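Local coordinates for apical membrane antigen 1, soluble form (Toxoplasma gondii, PDB 2X2Z), which takes part in host cell invasion as the parasite-surface component of the moving junction, the ring formed between parasite and host plasma membranes, at residues His26-Gly31 / Gly52-Trp57; Tyr231-Trp236 / Arg306-Tyr311; Leu247-Ile252 / Leu323-Pro328. All coordinates share one frame; numbering follows the deposited sequence.

Interaction 1: residues His26-Gly31 / Gly52-Trp57; sequences HHHQSG and GLCPIW. With NAG (2-acetamido-2-deoxy-beta-D-glucopyranose), chain E.
The imidazole of His28 turns its ND1 edge to N of Cys54, inside domain I (DI) of the extracellular part. It joins the loop that follows helix 13-20 to the loop leading to strand 56-57, an outermost strand of a five-stranded antiparallel sheet. The His28 side chain stands with CG anti to the backbone N (chi1 -177°), which carries the ring across to the second segment. Its ND1 accepts the N-H of Cys54 at 2.9 Å, and the donor lies almost in the ring plane. The other ring nitrogen points back into its own loop: NE2 of His28 donates to O of Gly31 at 2.8 Å. Both ring nitrogens are thus engaged, which fixes the rotation of the buried ring. This pattern, ND1 accepting and NE2 donating, is consistent with a neutral ring protonated on NE2. CE1 of His28 packs against CA of Gly52 at 3.4 Å. CD1 of Ile56 reaches the same CE1, the two side chains crossing at about a right angle. The backbone of His28 adds a second grip, since its O accepts N of Leu53 on a lone pair in the carbonyl plane. Cys54 is bound further by its disulfide to Cys223, and Ser30 OG turns to Asp35. Beside this, CB of Leu53 rests against O of His27 at 3.2 Å.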
loop_
_atom_site.group_PDB
_atom_site.type_symbol
_atom_site.label_atom_id
_atom_site.label_comp_id
_atom_site.label_asym_id
_atom_site.label_seq_id
_atom_site.Cartn_x
_atom_site.Cartn_y
_atom_site.Cartn_z
ATOM N N HIS A 26 6.927 -0.739 10.757
ATOM C CA HIS A 26 6.625 -0.046 12.013
ATOM C C HIS A 26 5.181 0.445 12.133
ATOM O O HIS A 26 4.507 0.157 13.141
ATOM C CB HIS A 26 7.593 1.124 12.187
ATOM C CG HIS A 26 7.586 1.683 13.559
ATOM N ND1 HIS A 26 8.059 0.976 14.641
ATOM C CD2 HIS A 26 7.087 2.845 14.044
ATOM C CE1 HIS A 26 7.871 1.695 15.739
ATOM N NE2 HIS A 26 7.287 2.837 15.400
ATOM N N HIS A 27 4.696 1.177 11.115
ATOM C CA HIS A 27 3.365 1.802 11.167
ATOM C C HIS A 27 2.241 0.962 10.561
ATOM O O HIS A 27 1.211 0.720 11.207
ATOM C CB HIS A 27 3.395 3.173 10.511
ATOM C CG HIS A 27 4.475 4.073 11.035
ATOM N ND1 HIS A 27 4.459 4.586 12.323
ATOM C CD2 HIS A 27 5.586 4.575 10.439
ATOM C CE1 HIS A 27 5.510 5.370 12.491
ATOM N NE2 HIS A 27 6.215 5.368 11.373
ATOM N N HIS A 28 2.484 0.427 9.359
ATOM C CA HIS A 28 1.455 -0.361 8.663
ATOM C C HIS A 28 1.256 -1.710 9.314
ATOM O O HIS A 28 0.111 -2.148 9.491
ATOM C CB HIS A 28 1.835 -0.553 7.161
ATOM C CG HIS A 28 0.812 -1.284 6.387
ATOM N ND1 HIS A 28 -0.475 -0.813 6.219
ATOM C CD2 HIS A 28 0.867 -2.487 5.761
ATOM C CE1 HIS A 28 -1.166 -1.679 5.493
ATOM N NE2 HIS A 28 -0.372 -2.702 5.204
ATOM N N GLN A 29 2.364 -2.382 9.593
ATOM C CA GLN A 29 2.391 -3.605 10.388
ATOM C C GLN A 29 1.619 -4.793 9.828
ATOM O O GLN A 29 1.294 -5.674 10.593
ATOM C CB GLN A 29 1.843 -3.318 11.790
ATOM C CG GLN A 29 2.549 -2.217 12.510
ATOM C CD GLN A 29 1.769 -1.718 13.763
ATOM O OE1 GLN A 29 1.972 -0.602 14.243
ATOM N NE2 GLN A 29 0.886 -2.535 14.265
ATOM N N SER A 30 1.310 -4.829 8.518
ATOM C CA SER A 30 0.640 -6.022 7.996
ATOM C C SER A 30 0.954 -6.200 6.503
ATOM O O SER A 30 1.775 -5.464 5.944
ATOM C CB SER A 30 -0.873 -5.828 8.220
ATOM O OG SER A 30 -1.672 -6.955 7.976
ATOM N N GLY A 31 0.258 -7.133 5.870
ATOM C CA GLY A 31 0.429 -7.380 4.437
ATOM C C GLY A 31 -0.044 -6.165 3.660
ATOM O O GLY A 31 -0.830 -5.311 4.173
ATOM N N GLY A 52 -4.003 -3.806 8.396
ATOM C CA GLY A 52 -2.944 -2.817 8.221
ATOM C C GLY A 52 -3.406 -1.390 8.437
ATOM O O GLY A 52 -4.476 -1.000 8.045
ATOM N N LEU A 53 -2.524 -0.606 9.044
ATOM C CA LEU A 53 -2.768 0.770 9.436
ATOM C C LEU A 53 -2.554 1.868 8.367
ATOM O O LEU A 53 -2.969 3.047 8.589
ATOM C CB LEU A 53 -1.887 1.037 10.644
ATOM C CG LEU A 53 -2.582 0.895 12.014
ATOM C CD1 LEU A 53 -3.585 -0.263 12.108
ATOM C CD2 LEU A 53 -1.589 1.006 13.235
ATOM N N CYS A 54 -1.945 1.498 7.234
ATOM C CA CYS A 54 -1.774 2.513 6.144
ATOM C C CYS A 54 -2.711 2.249 4.931
ATOM O O CYS A 54 -3.037 1.106 4.670
ATOM C CB CYS A 54 -0.311 2.564 5.689
ATOM S SG CYS A 54 0.833 3.152 6.959
ATOM N N PRO A 55 -3.204 3.309 4.251
ATOM C CA PRO A 55 -3.941 3.139 3.027
ATOM C C PRO A 55 -3.002 2.741 1.875
ATOM O O PRO A 55 -1.840 3.179 1.801
ATOM C CB PRO A 55 -4.517 4.504 2.727
ATOM C CG PRO A 55 -3.691 5.476 3.547
ATOM C CD PRO A 55 -3.151 4.724 4.710
ATOM N N ILE A 56 -3.545 1.953 0.974
ATOM C CA ILE A 56 -2.728 1.387 -0.123
ATOM C C ILE A 56 -3.286 2.044 -1.356
ATOM O O ILE A 56 -4.397 1.758 -1.784
ATOM C CB ILE A 56 -2.808 -0.111 -0.132
ATOM C CG1 ILE A 56 -2.484 -0.698 1.279
ATOM C CG2 ILE A 56 -1.893 -0.723 -1.202
ATOM C CD1 ILE A 56 -1.159 -0.266 1.969
ATOM N N TRP A 57 -2.534 3.007 -1.853
ATOM C CA TRP A 57 -3.009 3.919 -2.871
ATOM C C TRP A 57 -2.926 3.250 -4.240
ATOM O O TRP A 57 -1.852 2.825 -4.626
ATOM C CB TRP A 57 -2.051 5.112 -2.916
ATOM C CG TRP A 57 -2.189 6.000 -1.718
ATOM C CD1 TRP A 57 -1.741 5.733 -0.461
ATOM C CD2 TRP A 57 -2.763 7.310 -1.678
ATOM N NE1 TRP A 57 -2.044 6.787 0.388
ATOM C CE2 TRP A 57 -2.666 7.769 -0.330
ATOM C CE3 TRP A 57 -3.379 8.136 -2.633
ATOM C CZ2 TRP A 57 -3.135 9.023 0.073
ATOM C CZ3 TRP A 57 -3.862 9.390 -2.240
ATOM C CH2 TRP A 57 -3.761 9.822 -0.889
HETATM C C1 NAG E . 11.339 -0.279 11.187
HETATM C C2 NAG E . 12.745 -0.177 11.787
HETATM C C3 NAG E . 13.095 -1.512 12.406
HETATM C C4 NAG E . 11.991 -1.985 13.389
HETATM C C5 NAG E . 10.585 -1.884 12.765
HETATM C C6 NAG E . 9.547 -2.161 13.859
HETATM C C7 NAG E . 14.597 1.114 10.672
HETATM C C8 NAG E . 14.372 2.323 11.536
HETATM N N2 NAG E . 13.807 0.057 10.841
HETATM O O3 NAG E . 14.358 -1.348 13.012
HETATM O O4 NAG E . 12.157 -3.298 13.942
HETATM O O5 NAG E . 10.377 -0.596 12.167
HETATM O O6 NAG E . 9.401 -1.059 14.757
HETATM O O7 NAG E . 15.507 1.121 9.799
#

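Interaction 2: residues Tyr231-Trp236 / Arg306-Tyr311; sequences YRFGVW and RNYGFY
Strands 231-236 and 308-311 run roughly antiparallel, with 141° between their directions. Their axes come within 6.3 Å, yet no hydrogen bond joins the two segments. Arg232 and Phe310 have the nearest CA atoms, 5.8 Å apart. Side chains therefore make most of the contact. One face of the Phe310 ring is covered by CB of Arg232, which sits 3.5 Å from the ring centroid, almost exactly on the normal, in a CH-pi contact. Phe310 CG stands between its backbone N and carbonyl carbon (chi1 49°), lifting the ring toward the other strand. From CB the extended Arg232 chain passes across the ring, and its CD is 3.7 Å from Phe310 CE2. The guanidinium continues beyond, its plane 14° from that of the ring, to salt bridges with Asp334 and Asp243. In the PAN-like domain II (DII) this contact joins two antiparallel sheets, the three-stranded one holding 231-237 and the five-stranded one holding 308-313. Phe233 fills the next position. Its CD1 lies 3.7 Å from O of Gly309 and 4.0 Å from CB of Tyr308. Phe22 meets the Phe233 ring edge-to-face. The Tyr308 hydroxyl reaches N of Leu24. On the Phe310 ring, CE1 comes to 3.4 Å from O of Phe233.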
loop_
_atom_site.group_PDB
_atom_site.type_symbol
_atom_site.label_atom_id
_atom_site.label_comp_id
_atom_site.label_asym_id
_atom_site.label_seq_id
_atom_site.Cartn_x
_atom_site.Cartn_y
_atom_site.Cartn_z
ATOM N N TYR A 231 14.619 12.080 -4.838
ATOM C CA TYR A 231 15.494 11.284 -3.950
ATOM C C TYR A 231 15.416 9.776 -4.239
ATOM O O TYR A 231 14.355 9.245 -4.633
ATOM C CB TYR A 231 15.170 11.510 -2.422
ATOM C CG TYR A 231 15.416 12.967 -1.990
ATOM C CD1 TYR A 231 16.631 13.338 -1.379
ATOM C CD2 TYR A 231 14.453 13.958 -2.220
ATOM C CE1 TYR A 231 16.914 14.633 -1.071
ATOM C CE2 TYR A 231 14.707 15.291 -1.867
ATOM C CZ TYR A 231 15.942 15.614 -1.258
ATOM O OH TYR A 231 16.282 16.931 -0.916
ATOM N N ARG A 232 16.487 9.070 -3.896
ATOM C CA ARG A 232 16.531 7.593 -3.943
ATOM C C ARG A 232 16.637 7.037 -2.580
ATOM O O ARG A 232 17.532 7.420 -1.859
ATOM C CB ARG A 232 17.783 7.083 -4.692
ATOM C CG ARG A 232 17.979 7.710 -6.025
ATOM C CD ARG A 232 19.404 7.281 -6.576
ATOM N NE ARG A 232 19.596 7.626 -7.990
ATOM C CZ ARG A 232 20.629 7.214 -8.721
ATOM N NH1 ARG A 232 20.705 7.552 -10.012
ATOM N NH2 ARG A 232 21.602 6.471 -8.172
ATOM N N PHE A 233 15.786 6.077 -2.239
ATOM C CA PHE A 233 15.926 5.412 -0.926
ATOM C C PHE A 233 17.338 4.831 -0.685
ATOM O O PHE A 233 17.982 4.260 -1.625
ATOM C CB PHE A 233 14.892 4.308 -0.740
ATOM C CG PHE A 233 13.490 4.760 -0.587
ATOM C CD1 PHE A 233 12.442 4.023 -1.153
ATOM C CD2 PHE A 233 13.160 5.874 0.184
ATOM C CE1 PHE A 233 11.120 4.374 -0.957
ATOM C CE2 PHE A 233 11.830 6.246 0.357
ATOM C CZ PHE A 233 10.792 5.508 -0.210
ATOM N N GLY A 234 17.856 5.000 0.538
ATOM C CA GLY A 234 19.148 4.404 0.812
ATOM C C GLY A 234 19.265 3.815 2.189
ATOM O O GLY A 234 18.374 4.028 3.072
ATOM N N VAL A 235 20.399 3.137 2.406
ATOM C CA VAL A 235 20.782 2.660 3.768
ATOM C C VAL A 235 22.213 3.137 4.154
ATOM O O VAL A 235 23.150 3.116 3.324
ATOM C CB VAL A 235 20.665 1.157 3.897
ATOM C CG1 VAL A 235 19.208 0.698 3.707
ATOM C CG2 VAL A 235 21.551 0.492 2.833
ATOM N N TRP A 236 22.361 3.639 5.380
ATOM C CA TRP A 236 23.642 4.179 5.832
ATOM C C TRP A 236 24.607 3.011 6.079
ATOM O O TRP A 236 24.361 2.186 6.937
ATOM C CB TRP A 236 23.494 4.957 7.121
ATOM C CG TRP A 236 24.732 5.875 7.453
ATOM C CD1 TRP A 236 25.638 5.710 8.486
ATOM C CD2 TRP A 236 25.091 7.106 6.814
ATOM N NE1 TRP A 236 26.531 6.741 8.509
ATOM C CE2 TRP A 236 26.231 7.617 7.500
ATOM C CE3 TRP A 236 24.554 7.843 5.755
ATOM C CZ2 TRP A 236 26.877 8.797 7.113
ATOM C CZ3 TRP A 236 25.203 9.040 5.366
ATOM C CH2 TRP A 236 26.335 9.507 6.044
ATOM N N ARG A 306 9.753 -6.720 0.189
ATOM C CA ARG A 306 10.382 -5.889 -0.823
ATOM C C ARG A 306 9.361 -4.852 -1.230
ATOM O O ARG A 306 8.708 -4.970 -2.274
ATOM C CB ARG A 306 10.793 -6.753 -2.031
ATOM C CG ARG A 306 11.565 -6.041 -3.086
ATOM C CD ARG A 306 12.095 -7.019 -4.132
ATOM N NE ARG A 306 12.800 -8.110 -3.498
ATOM C CZ ARG A 306 14.087 -8.074 -3.165
ATOM N NH1 ARG A 306 14.810 -6.991 -3.425
ATOM N NH2 ARG A 306 14.647 -9.121 -2.563
ATOM N N ASN A 307 9.210 -3.837 -0.373
ATOM C CA ASN A 307 8.172 -2.818 -0.518
ATOM C C ASN A 307 8.681 -1.516 -1.096
ATOM O O ASN A 307 7.873 -0.561 -1.262
ATOM C CB ASN A 307 7.524 -2.537 0.903
ATOM C CG ASN A 307 6.955 -3.813 1.562
ATOM O OD1 ASN A 307 6.506 -4.737 0.856
ATOM N ND2 ASN A 307 7.030 -3.914 2.876
ATOM N N TYR A 308 10.008 -1.402 -1.296
ATOM C CA TYR A 308 10.646 -0.126 -1.463
ATOM C C TYR A 308 11.333 -0.096 -2.788
ATOM O O TYR A 308 11.889 -1.095 -3.196
ATOM C CB TYR A 308 11.643 0.206 -0.318
ATOM C CG TYR A 308 11.004 -0.027 1.026
ATOM C CD1 TYR A 308 10.188 0.952 1.616
ATOM C CD2 TYR A 308 11.204 -1.234 1.675
ATOM C CE1 TYR A 308 9.512 0.714 2.839
ATOM C CE2 TYR A 308 10.595 -1.518 2.882
ATOM C CZ TYR A 308 9.732 -0.515 3.485
ATOM O OH TYR A 308 9.090 -0.782 4.686
ATOM N N GLY A 309 11.294 1.052 -3.457
ATOM C CA GLY A 309 12.129 1.165 -4.675
ATOM C C GLY A 309 12.212 2.560 -5.213
ATOM O O GLY A 309 11.535 3.496 -4.719
ATOM N N PHE A 310 13.030 2.747 -6.242
ATOM C CA PHE A 310 13.016 4.031 -6.936
ATOM C C PHE A 310 13.278 3.866 -8.416
ATOM O O PHE A 310 14.018 2.942 -8.830
ATOM C CB PHE A 310 14.050 5.015 -6.371
ATOM C CG PHE A 310 15.429 4.471 -6.206
ATOM C CD1 PHE A 310 15.813 3.896 -4.996
ATOM C CD2 PHE A 310 16.382 4.546 -7.256
ATOM C CE1 PHE A 310 17.112 3.399 -4.813
ATOM C CE2 PHE A 310 17.684 4.090 -7.053
ATOM C CZ PHE A 310 18.046 3.524 -5.827
ATOM N N TYR A 311 12.636 4.725 -9.201
ATOM C CA TYR A 311 13.029 4.851 -10.616
ATOM C C TYR A 311 14.262 5.756 -10.663
ATOM O O TYR A 311 14.386 6.736 -9.882
ATOM C CB TYR A 311 11.852 5.463 -11.382
ATOM C CG TYR A 311 12.219 6.034 -12.749
ATOM C CD1 TYR A 311 12.244 5.197 -13.869
ATOM C CD2 TYR A 311 12.608 7.360 -12.900
ATOM C CE1 TYR A 311 12.561 5.701 -15.117
ATOM C CE2 TYR A 311 12.933 7.873 -14.192
ATOM C CZ TYR A 311 12.913 7.020 -15.273
ATOM O OH TYR A 311 13.269 7.455 -16.559
#

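Interaction 3: residues Leu247-Ile252 / Leu323-Pro328; sequences LTDTVI and LSDQVP. With NAG (2-acetamido-2-deoxy-beta-D-glucopyranose), chain E.
An antiparallel strand pair at the margin of the five-stranded sheet of domain II (DII) brings 247-252 against 323-328. Strand 251-254 is an outermost strand of that sheet, and 319-324 is its neighbour. Val251 and Leu323 form a hydrogen-bonded pair. N of Val251 donates to O of Leu323 at 2.9 Å, and N of Leu323 returns a nearly straight bond to O of Val251 at 2.7 Å. Their side chains lie on the same face of the sheet, with CB atoms in apolar contact. Before the strand, Leu247-Thr250 makes a type I beta turn, and its closing backbone bond is weak. With chi1 at -65° the Thr250 methyl CG2 is directed at the partner strand, 3.3 Å from O of Leu323. OG1 of Thr250 bonds O of Tyr244. Past the paired residues the chains separate and water takes over. One water donates to OD1 of Asp249 and also to OG1 of Thr250, and it bonds OG of Ser324 at 2.8 Å. A second accepts from N of Asp325 and gives a weak bond to O of Asp249. Ser324 OG further accepts N of Gln326 at 2.9 Å, an ST turn that bends the chain as it leaves the strand. CD2 of Leu247 lies alongside, near CG of Gln326. Further on, CG1 of Val327 touches O7 of the glycan sugar. The carboxylates of Asp249 and Asp325 come near each other, crossing at about a right angle, OD2 to OD2 4.1 Å. Two like charges so close would probably repel and raise the proton affinity of one or both. The first water's bond to OD1 of Asp249 would partly offset this charge. Polar groups of Asp249, Thr250, Ser324 and Asp325 are joined across the contact through water.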
loop_
_atom_site.group_PDB
_atom_site.type_symbol
_atom_site.label_atom_id
_atom_site.label_comp_id
_atom_site.label_asym_id
_atom_site.label_seq_id
_atom_site.Cartn_x
_atom_site.Cartn_y
_atom_site.Cartn_z
ATOM N N LEU A 247 23.547 -2.006 -2.975
ATOM C CA LEU A 247 23.283 -3.155 -2.129
ATOM C C LEU A 247 23.138 -4.474 -2.937
ATOM O O LEU A 247 22.471 -4.561 -3.963
ATOM C CB LEU A 247 22.029 -2.914 -1.279
ATOM C CG LEU A 247 21.957 -2.052 -0.002
ATOM C CD1 LEU A 247 22.974 -0.950 0.181
ATOM C CD2 LEU A 247 20.560 -1.525 0.251
ATOM N N THR A 248 23.716 -5.509 -2.363
ATOM C CA THR A 248 23.852 -6.831 -2.910
ATOM C C THR A 248 22.528 -7.564 -3.188
ATOM O O THR A 248 22.389 -8.294 -4.167
ATOM C CB THR A 248 24.786 -7.609 -1.884
ATOM O OG1 THR A 248 26.109 -7.671 -2.413
ATOM C CG2 THR A 248 24.268 -8.924 -1.518
ATOM N N ASP A 249 21.569 -7.380 -2.307
ATOM C CA ASP A 249 20.270 -8.056 -2.411
ATOM C C ASP A 249 19.159 -7.259 -3.135
ATOM O O ASP A 249 17.998 -7.670 -3.136
ATOM C CB ASP A 249 19.806 -8.448 -1.017
ATOM C CG ASP A 249 19.797 -7.254 -0.061
ATOM O OD1 ASP A 249 20.219 -6.175 -0.487
ATOM O OD2 ASP A 249 19.451 -7.412 1.123
ATOM N N THR A 250 19.522 -6.157 -3.783
ATOM C CA THR A 250 18.550 -5.336 -4.575
ATOM C C THR A 250 18.211 -5.978 -5.911
ATOM O O THR A 250 19.062 -6.586 -6.583
ATOM C CB THR A 250 19.086 -3.921 -4.824
ATOM O OG1 THR A 250 19.192 -3.247 -3.570
ATOM C CG2 THR A 250 18.219 -3.088 -5.865
ATOM N N VAL A 251 16.946 -5.867 -6.280
ATOM C CA VAL A 251 16.527 -6.304 -7.579
ATOM C C VAL A 251 16.455 -5.067 -8.470
ATOM O O VAL A 251 15.799 -4.082 -8.098
ATOM C CB VAL A 251 15.185 -7.067 -7.516
ATOM C CG1 VAL A 251 14.751 -7.441 -8.918
ATOM C CG2 VAL A 251 15.329 -8.306 -6.610
ATOM N N ILE A 252 17.157 -5.135 -9.611
ATOM C CA ILE A 252 17.220 -4.058 -10.565
ATOM C C ILE A 252 16.569 -4.505 -11.866
ATOM O O ILE A 252 17.012 -5.478 -12.502
ATOM C CB ILE A 252 18.670 -3.551 -10.834
ATOM C CG1 ILE A 252 19.338 -2.933 -9.553
ATOM C CG2 ILE A 252 18.616 -2.517 -11.920
ATOM C CD1 ILE A 252 20.785 -2.351 -9.790
ATOM N N LEU A 323 14.615 -2.264 -6.556
ATOM C CA LEU A 323 13.700 -2.775 -5.569
ATOM C C LEU A 323 14.428 -3.432 -4.384
ATOM O O LEU A 323 15.350 -4.232 -4.573
ATOM C CB LEU A 323 12.767 -3.789 -6.219
ATOM C CG LEU A 323 11.988 -3.343 -7.449
ATOM C CD1 LEU A 323 11.487 -4.563 -8.364
ATOM C CD2 LEU A 323 10.792 -2.414 -7.039
ATOM N N SER A 324 13.992 -3.109 -3.165
ATOM C CA SER A 324 14.684 -3.616 -1.971
ATOM C C SER A 324 13.678 -3.923 -0.869
ATOM O O SER A 324 12.654 -3.260 -0.758
ATOM C CB SER A 324 15.704 -2.548 -1.493
ATOM O OG SER A 324 16.401 -2.954 -0.303
ATOM N N ASP A 325 13.979 -4.911 -0.025
ATOM C CA ASP A 325 13.239 -5.016 1.242
ATOM C C ASP A 325 13.859 -4.236 2.390
ATOM O O ASP A 325 13.373 -4.307 3.539
ATOM C CB ASP A 325 13.075 -6.467 1.632
ATOM C CG ASP A 325 14.401 -7.190 1.815
ATOM O OD1 ASP A 325 14.313 -8.406 2.020
ATOM O OD2 ASP A 325 15.513 -6.584 1.822
ATOM N N GLN A 326 14.947 -3.520 2.118
ATOM C CA GLN A 326 15.601 -2.795 3.221
ATOM C C GLN A 326 14.912 -1.454 3.569
ATOM O O GLN A 326 14.934 -0.475 2.751
ATOM C CB GLN A 326 17.042 -2.548 2.833
ATOM C CG GLN A 326 17.831 -3.883 2.577
ATOM C CD GLN A 326 18.034 -4.689 3.875
ATOM O OE1 GLN A 326 17.382 -5.726 4.092
ATOM N NE2 GLN A 326 18.861 -4.168 4.767
ATOM N N VAL A 327 14.333 -1.366 4.757
ATOM C CA VAL A 327 13.732 -0.096 5.200
ATOM C C VAL A 327 14.778 1.040 5.058
ATOM O O VAL A 327 15.869 0.918 5.540
ATOM C CB VAL A 327 13.167 -0.211 6.616
ATOM C CG1 VAL A 327 12.749 1.224 7.219
ATOM C CG2 VAL A 327 11.986 -1.226 6.632
ATOM N N PRO A 328 14.444 2.148 4.366
ATOM C CA PRO A 328 15.430 3.202 4.194
ATOM C C PRO A 328 15.700 3.962 5.505
ATOM O O PRO A 328 14.743 4.179 6.270
ATOM C CB PRO A 328 14.768 4.160 3.227
ATOM C CG PRO A 328 13.311 3.978 3.490
ATOM C CD PRO A 328 13.129 2.504 3.794
HETATM C C1 NAG E . 11.339 -0.279 11.187
HETATM C C2 NAG E . 12.745 -0.177 11.787
HETATM C C3 NAG E . 13.095 -1.512 12.406
HETATM C C4 NAG E . 11.991 -1.985 13.389
HETATM C C5 NAG E . 10.585 -1.884 12.765
HETATM C C6 NAG E . 9.547 -2.161 13.859
HETATM C C7 NAG E . 14.597 1.114 10.672
HETATM C C8 NAG E . 14.372 2.323 11.536
HETATM N N2 NAG E . 13.807 0.057 10.841
HETATM O O3 NAG E . 14.358 -1.348 13.012
HETATM O O4 NAG E . 12.157 -3.298 13.942
HETATM O O5 NAG E . 10.377 -0.596 12.167
HETATM O O6 NAG E . 9.401 -1.059 14.757
HETATM O O7 NAG E . 15.507 1.121 9.799
HETATM O O HOH W 1 18.578 -4.395 -1.204
HETATM O O HOH W 2 16.754 -6.217 -0.817
#

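Along the chain, interaction 1 closes in DI before the other two open in DII. The segments of interactions 2 and 3 alternate in sequence, so these contacts are interleaved. Their centres lie 7 Å apart and they touch directly: strands 308-313 and 319-324 are neighbours in one sheet, probably bonded between Tyr308 O and Ser324 N. Interaction 1 is farther off, its centre about 18 Å from that of interaction 2 and 20 Å from that of interaction 3. The glycan on Asn23 is reached by His26 from interaction 1 and Val327 from interaction 3. Nearby, Phe22 and Leu24 of DI contact Phe233 and Tyr308 of DII directly, so the two domains meet here.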